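Local coordinates for protein 3'-5'-exonuclease (Saccharomyces cerevisiae, PDB 3E2V) that probably cuts double-stranded DNA without obvious sequence specificity and degrades it from the 3' end, as a magnesium-dependent nuclease of the TatD family, at residues Ile274-Gly278 against Cys279-Thr283; Leu266-Ser269 against Pro270-Ile274; Asn339-Ala342 against Asp343-Ala347. One frame throughout, in Å; residues are numbered along the deposited sequence.

Interaction 1: residues Ile274-Gly278 against Cys279-Thr283; sequences IGVNG and CSLRT
N277 leaves strand 272-276 and folds back on S280, so the chain turns at once into a short 3-10 segment. The CA atoms of N277 and S280 lie 5.3 Å apart. S280 N donates weakly to N277 O, and L281 N donates to G278 O at 3.1 Å, as successive i to i+3 bonds of 3-10 type.

The side chains of N277 and S280 tie the turn together from both ends. N277 carries CG between its backbone N and carbonyl carbon (chi1 58°), which brings OD1 over the start of the turn. There N277 OD1 accepts S280 N at 3.2 Å, with the donor tilted 25° from the carbonyl plane. N277 OD1 also takes a weak bond from C279 N at 2.8 Å. In return S280 OG accepts N277 N at 3.1 Å, and this bond is nearly straight at 165°. S280 OG is also bonded to F255 O. V276 and L281 make the apolar side. Their side chains cross at about a right angle, with V276 CG1 4.0 Å from L281 CD2. Helix 362-373 touches both. The guanidinium of R282 has C279 CB over the centre of one face, while C279 SG forms a disulfide with C307.

The OD1 end of N277 binds the turn, and its ND2 end donates to E301 and S254. Bonds at both ends should fix the rotation of this buried amide. N277 lies close to H253 and D303, which bind magnesium in this entry, so the turn sits beside the metal site at the C-terminal end of a barrel strand. The side chain of N277 is about 6 Å from the magnesium ion. The amide is consistent with a second-shell role: it ties the turn to E301 and to S254, which follows the metal ligand H253.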
loop_
_atom_site.group_PDB
_atom_site.type_symbol
_atom_site.label_atom_id
_atom_site.label_comp_id
_atom_site.label_asym_id
_atom_site.label_seq_id
_atom_site.Cartn_x
_atom_site.Cartn_y
_atom_site.Cartn_z
ATOM N N ILE A 274 7.071 -6.528 -6.055
ATOM C CA ILE A 274 7.677 -5.253 -5.660
ATOM C C ILE A 274 6.843 -4.112 -6.217
ATOM O O ILE A 274 6.671 -3.990 -7.438
ATOM C CB ILE A 274 9.123 -5.126 -6.195
ATOM C CG1 ILE A 274 9.991 -6.348 -5.815
ATOM C CG2 ILE A 274 9.732 -3.819 -5.733
ATOM C CD1 ILE A 274 10.245 -6.565 -4.300
ATOM N N GLY A 275 6.296 -3.292 -5.317
ATOM C CA GLY A 275 5.540 -2.099 -5.711
ATOM C C GLY A 275 6.453 -0.920 -6.009
ATOM O O GLY A 275 7.361 -0.599 -5.227
ATOM N N VAL A 276 6.195 -0.277 -7.149
ATOM C CA VAL A 276 7.010 0.827 -7.646
ATOM C C VAL A 276 6.121 2.051 -7.863
ATOM O O VAL A 276 5.140 2.004 -8.604
ATOM C CB VAL A 276 7.687 0.421 -8.971
ATOM C CG1 VAL A 276 8.407 1.611 -9.650
ATOM C CG2 VAL A 276 8.667 -0.721 -8.730
ATOM N N ASN A 277 6.469 3.138 -7.175
ATOM C CA ASN A 277 5.798 4.415 -7.338
ATOM C C ASN A 277 6.845 5.505 -7.594
ATOM O O ASN A 277 8.025 5.209 -7.775
ATOM C CB ASN A 277 4.962 4.738 -6.088
ATOM C CG ASN A 277 5.795 4.771 -4.809
ATOM O OD1 ASN A 277 6.914 5.294 -4.790
ATOM N ND2 ASN A 277 5.242 4.250 -3.731
ATOM N N GLY A 278 6.427 6.766 -7.587
ATOM C CA GLY A 278 7.360 7.854 -7.876
ATOM C C GLY A 278 8.504 7.930 -6.891
ATOM O O GLY A 278 9.612 8.314 -7.270
ATOM N N CYS A 279 8.263 7.568 -5.633
ATOM C CA CYS A 279 9.337 7.567 -4.630
ATOM C C CYS A 279 10.416 6.511 -4.933
ATOM O O CYS A 279 11.588 6.689 -4.576
ATOM C CB CYS A 279 8.774 7.388 -3.212
ATOM S SG CYS A 279 7.823 8.801 -2.600
ATOM N N SER A 280 10.011 5.426 -5.594
ATOM C CA SER A 280 10.904 4.357 -6.027
ATOM C C SER A 280 11.791 4.773 -7.200
ATOM O O SER A 280 12.597 3.955 -7.646
ATOM C CB SER A 280 10.071 3.167 -6.529
ATOM O OG SER A 280 9.108 2.770 -5.567
ATOM N N LEU A 281 11.611 5.996 -7.723
ATOM C CA LEU A 281 12.215 6.409 -9.015
ATOM C C LEU A 281 12.968 7.753 -8.906
ATOM O O LEU A 281 13.220 8.430 -9.922
ATOM C CB LEU A 281 11.123 6.471 -10.113
ATOM C CG LEU A 281 10.291 5.194 -10.364
ATOM C CD1 LEU A 281 9.042 5.545 -11.171
ATOM C CD2 LEU A 281 11.141 4.146 -11.069
ATOM N N ARG A 282 13.323 8.150 -7.683
ATOM C CA ARG A 282 13.819 9.511 -7.446
ATOM C C ARG A 282 15.257 9.736 -7.854
ATOM O O ARG A 282 15.591 10.806 -8.375
ATOM C CB ARG A 282 13.610 9.913 -5.987
ATOM C CG ARG A 282 12.159 10.302 -5.701
ATOM C CD ARG A 282 11.954 10.692 -4.266
ATOM N NE ARG A 282 12.159 9.533 -3.408
ATOM C CZ ARG A 282 11.756 9.450 -2.148
ATOM N NH1 ARG A 282 11.110 10.465 -1.584
ATOM N NH2 ARG A 282 12.007 8.341 -1.461
ATOM N N THR A 283 16.116 8.753 -7.608
ATOM C CA THR A 283 17.541 8.901 -7.935
ATOM C C THR A 283 17.984 7.930 -9.022
ATOM O O THR A 283 17.294 6.947 -9.320
ATOM C CB THR A 283 18.418 8.620 -6.712
ATOM O OG1 THR A 283 18.365 7.215 -6.419
ATOM C CG2 THR A 283 17.954 9.417 -5.501
#

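Interaction 2: residues Leu266-Ser269 against Pro270-Ile274; sequences LNLS and PNIFI
S269 opens a type I beta turn that runs to I272 and carries the chain from helix 259-268 into strand 272-276, with I272 N bonded to S269 O at 3.2 Å.

A second bond braces the turn from the side chain. S269 holds OG anti to its own backbone nitrogen (chi1 166°), which directs the hydroxyl oxygen across P270 to the next peptide. There S269 OG accepts N271 N at 2.9 Å, with an angle of 157°. S269 thus receives two backbone N-H groups, one on OG and one on its carbonyl oxygen. P270 fills the second position of the turn. Its nitrogen has no hydrogen to give, and its phi of -63° suits that place. N271 follows at the third position, and its ND2 makes a weak bond to P246 O.

Two apolar pairs join helix end and strand. L268 CD2 lies on the end of I272, 4.0 Å from I272 CD1, and the two side chains meet at a slant. L268 also packs on helix 207-219, through L214, E215 and V218. I272 lies against L250 and V252 of strand 250-252. Two residues earlier, L266 starts away from the strand, but its end returns: L266 CD2 approaches I274 CG1 at 4.2 Å, and here the two side chains cross at about a right angle. The CB atoms of I272 and I274 are directed toward 266-269. That of F273, between them, is directed away, and its side chain touches T387 and I391 of helix 377-392.

Residues thus alternate between the face packed on helix 259-268 and the other face of the strand. The arrangement is the helix-to-strand return of a beta-alpha-beta unit, strand 250-252, helix 259-268 and strand 272-276, the repeating element of the TIM-barrel fold to which TatD nucleases belong.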
loop_
_atom_site.group_PDB
_atom_site.type_symbol
_atom_site.label_atom_id
_atom_site.label_comp_id
_atom_site.label_asym_id
_atom_site.label_seq_id
_atom_site.Cartn_x
_atom_site.Cartn_y
_atom_site.Cartn_z
ATOM N N LEU A 266 13.551 -10.765 -3.355
ATOM C CA LEU A 266 13.194 -11.658 -4.464
ATOM C C LEU A 266 13.486 -13.109 -4.145
ATOM O O LEU A 266 12.754 -14.001 -4.590
ATOM C CB LEU A 266 13.894 -11.251 -5.768
ATOM C CG LEU A 266 13.499 -9.889 -6.334
ATOM C CD1 LEU A 266 14.427 -9.517 -7.487
ATOM C CD2 LEU A 266 12.040 -9.845 -6.804
ATOM N N ASN A 267 14.538 -13.337 -3.366
ATOM C CA ASN A 267 14.968 -14.689 -3.016
ATOM C C ASN A 267 14.168 -15.287 -1.858
ATOM O O ASN A 267 14.179 -16.506 -1.651
ATOM C CB ASN A 267 16.478 -14.695 -2.743
ATOM C CG ASN A 267 17.301 -14.552 -4.019
ATOM O OD1 ASN A 267 16.937 -15.075 -5.076
ATOM N ND2 ASN A 267 18.409 -13.829 -3.928
ATOM N N LEU A 268 13.478 -14.438 -1.104
ATOM C CA LEU A 268 12.646 -14.902 0.005
ATOM C C LEU A 268 11.558 -15.874 -0.480
ATOM O O LEU A 268 11.309 -16.898 0.165
ATOM C CB LEU A 268 12.039 -13.691 0.735
ATOM C CG LEU A 268 10.953 -13.880 1.790
ATOM C CD1 LEU A 268 11.515 -14.638 2.999
ATOM C CD2 LEU A 268 10.456 -12.515 2.220
ATOM N N SER A 269 10.938 -15.556 -1.620
ATOM C CA SER A 269 9.834 -16.347 -2.172
ATOM C C SER A 269 9.570 -15.933 -3.611
ATOM O O SER A 269 9.648 -14.754 -3.926
ATOM C CB SER A 269 8.558 -16.093 -1.371
ATOM O OG SER A 269 7.415 -16.584 -2.052
ATOM N N PRO A 270 9.230 -16.892 -4.484
ATOM C CA PRO A 270 8.825 -16.551 -5.845
ATOM C C PRO A 270 7.545 -15.723 -5.860
ATOM O O PRO A 270 7.207 -15.125 -6.880
ATOM C CB PRO A 270 8.588 -17.926 -6.498
ATOM C CG PRO A 270 8.359 -18.840 -5.374
ATOM C CD PRO A 270 9.246 -18.350 -4.279
ATOM N N ASN A 271 6.854 -15.687 -4.719
ATOM C CA ASN A 271 5.578 -14.967 -4.603
ATOM C C ASN A 271 5.713 -13.556 -4.031
ATOM O O ASN A 271 4.705 -12.916 -3.745
ATOM C CB ASN A 271 4.588 -15.801 -3.784
ATOM C CG ASN A 271 4.021 -16.982 -4.573
ATOM O OD1 ASN A 271 3.948 -16.938 -5.798
ATOM N ND2 ASN A 271 3.614 -18.031 -3.863
ATOM N N ILE A 272 6.954 -13.091 -3.882
ATOM C CA ILE A 272 7.241 -11.688 -3.547
ATOM C C ILE A 272 7.078 -10.841 -4.805
ATOM O O ILE A 272 7.616 -11.172 -5.874
ATOM C CB ILE A 272 8.666 -11.542 -2.981
ATOM C CG1 ILE A 272 8.687 -11.923 -1.498
ATOM C CG2 ILE A 272 9.229 -10.102 -3.186
ATOM C CD1 ILE A 272 8.117 -10.865 -0.550
ATOM N N PHE A 273 6.316 -9.758 -4.662
ATOM C CA PHE A 273 6.170 -8.747 -5.707
ATOM C C PHE A 273 6.658 -7.424 -5.157
ATOM O O PHE A 273 6.611 -7.206 -3.943
ATOM C CB PHE A 273 4.702 -8.612 -6.141
ATOM C CG PHE A 273 4.194 -9.802 -6.867
ATOM C CD1 PHE A 273 4.115 -9.788 -8.253
ATOM C CD2 PHE A 273 3.838 -10.941 -6.169
ATOM C CE1 PHE A 273 3.680 -10.905 -8.944
ATOM C CE2 PHE A 273 3.400 -12.079 -6.837
ATOM C CZ PHE A 273 3.331 -12.063 -8.227
ATOM N N ILE A 274 7.071 -6.528 -6.055
ATOM C CA ILE A 274 7.677 -5.253 -5.660
ATOM C C ILE A 274 6.843 -4.112 -6.217
ATOM O O ILE A 274 6.671 -3.990 -7.438
ATOM C CB ILE A 274 9.123 -5.126 -6.195
ATOM C CG1 ILE A 274 9.991 -6.348 -5.815
ATOM C CG2 ILE A 274 9.732 -3.819 -5.733
ATOM C CD1 ILE A 274 10.245 -6.565 -4.300
#

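Interaction 3: residues Asn339-Ala342 against Asp343-Ala347; sequences NKLA and DKLNA
L341 and L345 form the packed side of this short turn, with L341 CG 4.3 Å from L345 CD2. The backbone beneath them closes through two i to i+3 bonds. K344 N donates to L341 O at 2.8 Å, and L345 N donates to A342 O at 3.0 Å. The second is the straighter, at 165° against 142°. In both, the donor stands well out of the carbonyl plane.

L341 is the buried residue of the contact. Its side chain meets H36 and D39 on one part of the fold, and Y351 and V353 of strand 351-353 on another. L345 sets CG beside its backbone nitrogen, and L345 CG rests near both acceptor carbonyls, 3.7 Å from L341 O. Its CD1 reaches A342 CA, and P37 touches its side chain too.

The other side is looser. K340 and D343 are exposed, and their charged ends lead away from the turn. K344 keeps only its inner carbons in the contact, with K344 CB 3.3 Å from L341 O and K344 CG 3.6 Å from K340 O. A bend at chi2 (-67°) then carries the lysine chain off the turn, where NZ makes a weak bond to Y351 OH. A water bridges the two segments on this side. It donates to N339 O and accepts D343 N, each at 3.1 Å. It thus serves the amide of D343, which lies close to L341 O but at a poor angle for a bond.

The contact therefore rests on backbone bonds, one water and one pair of leucines. No charged pair joins the two segments. The leucines pack the turn on H36, P37 and D39 and on strand 351-353 of the same chain, while K340 and D343 stay exposed and K344 reaches Y351, all away from the magnesium site.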
loop_
_atom_site.group_PDB
_atom_site.type_symbol
_atom_site.label_atom_id
_atom_site.label_comp_id
_atom_site.label_asym_id
_atom_site.label_seq_id
_atom_site.Cartn_x
_atom_site.Cartn_y
_atom_site.Cartn_z
ATOM N N ASN A 339 -5.526 26.905 -2.315
ATOM C CA ASN A 339 -6.489 27.973 -2.017
ATOM C C ASN A 339 -7.268 28.478 -3.237
ATOM O O ASN A 339 -8.151 29.337 -3.110
ATOM C CB ASN A 339 -5.800 29.149 -1.307
ATOM C CG ASN A 339 -4.772 29.841 -2.181
ATOM O OD1 ASN A 339 -4.056 29.202 -2.946
ATOM N ND2 ASN A 339 -4.673 31.157 -2.047
ATOM N N LYS A 340 -6.958 27.929 -4.411
ATOM C CA LYS A 340 -7.610 28.305 -5.667
ATOM C C LYS A 340 -8.535 27.224 -6.220
ATOM O O LYS A 340 -9.231 27.452 -7.208
ATOM C CB LYS A 340 -6.554 28.673 -6.727
ATOM C CG LYS A 340 -5.633 29.826 -6.334
ATOM C CD LYS A 340 -6.399 31.125 -6.186
ATOM C CE LYS A 340 -5.453 32.265 -5.874
ATOM N NZ LYS A 340 -6.194 33.553 -5.886
ATOM N N LEU A 341 -8.562 26.050 -5.583
ATOM C CA LEU A 341 -9.348 24.937 -6.106
ATOM C C LEU A 341 -10.864 25.133 -5.920
ATOM O O LEU A 341 -11.652 24.811 -6.804
ATOM C CB LEU A 341 -8.910 23.610 -5.484
ATOM C CG LEU A 341 -9.645 22.426 -6.103
ATOM C CD1 LEU A 341 -9.187 22.213 -7.550
ATOM C CD2 LEU A 341 -9.484 21.171 -5.319
ATOM N N ALA A 342 -11.271 25.640 -4.756
ATOM C CA ALA A 342 -12.687 25.625 -4.414
ATOM C C ALA A 342 -13.571 26.315 -5.466
ATOM O O ALA A 342 -14.615 25.792 -5.833
ATOM C CB ALA A 342 -12.907 26.213 -3.042
ATOM N N ASP A 343 -13.126 27.466 -5.965
ATOM C CA ASP A 343 -13.890 28.211 -6.964
ATOM C C ASP A 343 -14.037 27.440 -8.277
ATOM O O ASP A 343 -14.948 27.717 -9.064
ATOM C CB ASP A 343 -13.254 29.592 -7.194
ATOM C CG ASP A 343 -14.124 30.521 -8.039
ATOM O OD1 ASP A 343 -15.369 30.373 -8.079
ATOM O OD2 ASP A 343 -13.542 31.422 -8.674
ATOM N N LYS A 344 -13.163 26.461 -8.499
ATOM C CA LYS A 344 -13.213 25.653 -9.717
ATOM C C LYS A 344 -14.207 24.483 -9.625
ATOM O O LYS A 344 -14.501 23.833 -10.629
ATOM C CB LYS A 344 -11.816 25.104 -10.070
ATOM C CG LYS A 344 -10.690 26.136 -10.165
ATOM C CD LYS A 344 -10.899 27.066 -11.342
ATOM C CE LYS A 344 -9.672 27.916 -11.614
ATOM N NZ LYS A 344 -9.805 28.637 -12.915
ATOM N N LEU A 345 -14.711 24.195 -8.427
ATOM C CA LEU A 345 -15.467 22.953 -8.202
ATOM C C LEU A 345 -16.915 22.870 -8.705
ATOM O O LEU A 345 -17.507 21.782 -8.721
ATOM C CB LEU A 345 -15.392 22.541 -6.735
ATOM C CG LEU A 345 -14.027 22.069 -6.256
ATOM C CD1 LEU A 345 -14.124 21.746 -4.778
ATOM C CD2 LEU A 345 -13.514 20.847 -7.056
ATOM N N ASN A 346 -17.487 23.993 -9.104
ATOM C CA ASN A 346 -18.806 23.972 -9.728
ATOM C C ASN A 346 -18.703 23.721 -11.240
ATOM O O ASN A 346 -19.628 23.185 -11.854
ATOM C CB ASN A 346 -19.549 25.275 -9.435
ATOM C CG ASN A 346 -18.644 26.509 -9.545
ATOM O OD1 ASN A 346 -17.583 26.470 -10.179
ATOM N ND2 ASN A 346 -19.059 27.605 -8.907
ATOM N N ALA A 347 -17.563 24.093 -11.822
ATOM C CA ALA A 347 -17.317 23.934 -13.259
ATOM C C ALA A 347 -17.176 22.474 -13.643
ATOM O O ALA A 347 -16.870 21.624 -12.804
ATOM C CB ALA A 347 -16.085 24.704 -13.670
HETATM O O HOH W 1 -10.937 29.038 -4.478
#

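How the interactions relate
Interaction 2 comes first along the chain, where helix 259-268 turns back into strand 272-276. Interaction 1 begins on the same strand. The two share I274, and their centres are 17 Å apart. Together they frame this strand: one at its entry, the other at its exit towards helix 284-291, beside the magnesium site. Interaction 3 follows later, in the loop between strands 334-336 and 351-353. Its nearest atoms are about 21 Å from interaction 1 and about 30 Å from interaction 2. Each contact closes a local turn; none crosses another. The first two belong to the barrel, the third to a peripheral loop beyond the chain's centre from interaction 2.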